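Local coordinates for protein glycosyl transferase family 9 (Veillonella parvula, PDB 3TOV) that probably transfers a sugar, perhaps heptose, from an activated donor to an acceptor, as a family 9 glycosyltransferase of GT-B fold, at residues T42-K48 with E61-K67. Residue numbers count along the deposited sequence, not the author numbering.
Sequences TYVIDEK and ELIVVDK
Residues 42-46 and 61-65 run as neighbouring parallel β-strands, their short axes 4.6 Å apart at closest and crossing at -21°, with T42 level with E61 (CA-CA 4.5 Å) and Y43 with L62. Extended backbones carry the main-chain bonding, which zigzags through the odd-numbered residues: Y43 N to E61 O (2.8 Å), I63 N to Y43 O (2.9 Å), then weak, bent bonds from I45 N to I63 O (3.4 Å) and V65 N to I45 O (3.0 Å). A short, straight hydrogen bond from E47 N to V65 O (2.5 Å) closes the series.

Side chains alternate between the two faces. T42, V44, I63 and V65 share one, where V44 CG1 lies 3.9 Å from I63 CG1 and 4.0 Å from V65 CG1, and helix 70-87 covers I63. On the other, Y43 CB meets L62 CD1 at 4.0 Å; with chi1 t, the Y43 side chain touches V22, and its OH hydrogen-bonds T25 OG1. Charge pairing is slight: D46 OD1 and NZ of the poorly ordered K67 form a long, tentative salt bridge (3.9 Å), while E47 OE2 and D66 OD2, both acceptors, lie 2.8 Å apart without a hydrogen bond.

Strand 61-65 thereby edges the six-stranded parallel sheet of the N-terminal Rossmann-like domain of a GT-B fold.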
# COMPACT_ATOMS: atom_id res chain seq x y z
N THR A 42 -10.98 -16.19 -6.45
CA THR A 42 -9.72 -16.06 -7.17
C THR A 42 -9.42 -14.60 -7.53
O THR A 42 -10.30 -13.87 -7.98
CB THR A 42 -9.64 -17.01 -8.39
OG1 THR A 42 -9.27 -16.28 -9.56
CG2 THR A 42 -10.98 -17.72 -8.63
N TYR A 43 -8.16 -14.19 -7.31
CA TYR A 43 -7.68 -12.82 -7.52
C TYR A 43 -6.80 -12.71 -8.76
O TYR A 43 -6.07 -13.63 -9.10
CB TYR A 43 -6.83 -12.40 -6.34
CG TYR A 43 -6.68 -10.89 -6.15
CD1 TYR A 43 -7.39 -10.24 -5.16
CD2 TYR A 43 -5.80 -10.14 -6.93
CE1 TYR A 43 -7.26 -8.89 -4.95
CE2 TYR A 43 -5.66 -8.78 -6.73
CZ TYR A 43 -6.40 -8.16 -5.73
OH TYR A 43 -6.31 -6.81 -5.48
N VAL A 44 -6.85 -11.55 -9.41
CA VAL A 44 -6.06 -11.32 -10.61
C VAL A 44 -5.31 -9.98 -10.55
O VAL A 44 -5.90 -8.93 -10.81
CB VAL A 44 -6.97 -11.35 -11.83
CG1 VAL A 44 -6.16 -11.28 -13.11
CG2 VAL A 44 -7.82 -12.62 -11.81
N ILE A 45 -4.01 -10.04 -10.21
CA ILE A 45 -3.12 -8.87 -10.24
C ILE A 45 -2.22 -8.86 -11.46
O ILE A 45 -2.31 -9.73 -12.33
CB ILE A 45 -2.07 -8.83 -9.07
CG1 ILE A 45 -2.09 -10.12 -8.26
CG2 ILE A 45 -2.15 -7.55 -8.26
CD1 ILE A 45 -1.39 -11.26 -9.00
N ASP A 46 -1.32 -7.88 -11.47
CA ASP A 46 -0.29 -7.74 -12.48
C ASP A 46 0.99 -8.43 -11.99
O ASP A 46 1.40 -8.25 -10.85
CB ASP A 46 -0.05 -6.26 -12.78
CG ASP A 46 1.42 -5.91 -12.93
OD1 ASP A 46 1.92 -5.86 -14.07
OD2 ASP A 46 2.06 -5.68 -11.89
N GLU A 47 1.62 -9.20 -12.88
CA GLU A 47 2.76 -10.05 -12.55
C GLU A 47 3.66 -9.55 -11.41
O GLU A 47 3.99 -10.31 -10.51
CB GLU A 47 3.58 -10.36 -13.81
CG GLU A 47 4.91 -9.59 -13.94
CD GLU A 47 4.94 -8.59 -15.11
OE1 GLU A 47 4.26 -7.55 -15.03
OE2 GLU A 47 5.66 -8.86 -16.10
N LYS A 48 4.04 -8.27 -11.45
CA LYS A 48 5.02 -7.72 -10.51
C LYS A 48 4.57 -7.76 -9.04
O LYS A 48 5.28 -8.23 -8.15
CB LYS A 48 5.41 -6.28 -10.90
CG LYS A 48 5.39 -6.06 -12.42
CD LYS A 48 6.38 -5.00 -12.88
CE LYS A 48 6.76 -5.19 -14.36
NZ LYS A 48 7.79 -4.21 -14.84
N GLU A 61 -6.95 -18.76 -5.02
CA GLU A 61 -6.29 -18.85 -6.30
C GLU A 61 -5.95 -17.45 -6.79
O GLU A 61 -6.82 -16.59 -6.88
CB GLU A 61 -7.19 -19.55 -7.32
CG GLU A 61 -6.45 -20.39 -8.35
CD GLU A 61 -6.52 -21.89 -8.04
OE1 GLU A 61 -5.47 -22.48 -7.69
OE2 GLU A 61 -7.61 -22.48 -8.17
N LEU A 62 -4.67 -17.25 -7.09
CA LEU A 62 -4.14 -15.98 -7.56
C LEU A 62 -3.50 -16.17 -8.94
O LEU A 62 -2.63 -17.03 -9.12
CB LEU A 62 -3.09 -15.49 -6.56
CG LEU A 62 -2.17 -14.33 -6.93
CD1 LEU A 62 -3.00 -13.14 -7.26
CD2 LEU A 62 -1.25 -14.03 -5.78
N ILE A 63 -3.94 -15.37 -9.90
CA ILE A 63 -3.45 -15.48 -11.28
C ILE A 63 -2.97 -14.12 -11.77
O ILE A 63 -3.70 -13.13 -11.67
CB ILE A 63 -4.52 -16.08 -12.25
CG1 ILE A 63 -5.02 -15.04 -13.23
CG2 ILE A 63 -5.70 -16.72 -11.49
CD1 ILE A 63 -6.05 -15.61 -14.17
N VAL A 64 -1.74 -14.06 -12.28
CA VAL A 64 -1.10 -12.77 -12.60
C VAL A 64 -1.12 -12.46 -14.09
O VAL A 64 -1.48 -13.31 -14.88
CB VAL A 64 0.34 -12.74 -12.06
CG1 VAL A 64 0.49 -13.75 -10.95
CG2 VAL A 64 1.33 -13.02 -13.17
N VAL A 65 -0.77 -11.23 -14.47
CA VAL A 65 -0.66 -10.88 -15.90
C VAL A 65 0.53 -9.95 -16.18
O VAL A 65 0.92 -9.18 -15.32
CB VAL A 65 -1.94 -10.20 -16.44
CG1 VAL A 65 -3.16 -10.62 -15.66
CG2 VAL A 65 -1.78 -8.68 -16.42
N ASP A 66 1.08 -10.02 -17.39
CA ASP A 66 2.13 -9.09 -17.80
C ASP A 66 1.60 -8.01 -18.73
O ASP A 66 0.43 -8.02 -19.09
CB ASP A 66 3.28 -9.82 -18.50
CG ASP A 66 3.79 -11.00 -17.71
OD1 ASP A 66 2.95 -11.79 -17.23
OD2 ASP A 66 5.02 -11.13 -17.56
N LYS A 67 2.46 -7.07 -19.11
CA LYS A 67 2.07 -6.02 -20.04
C LYS A 67 3.23 -5.15 -20.52
O LYS A 67 4.29 -5.10 -19.89
CB LYS A 67 0.96 -5.15 -19.45
CG LYS A 67 1.13 -4.83 -17.97
CD LYS A 67 2.36 -3.99 -17.71
CE LYS A 67 2.61 -3.83 -16.22
NZ LYS A 67 3.86 -3.07 -15.95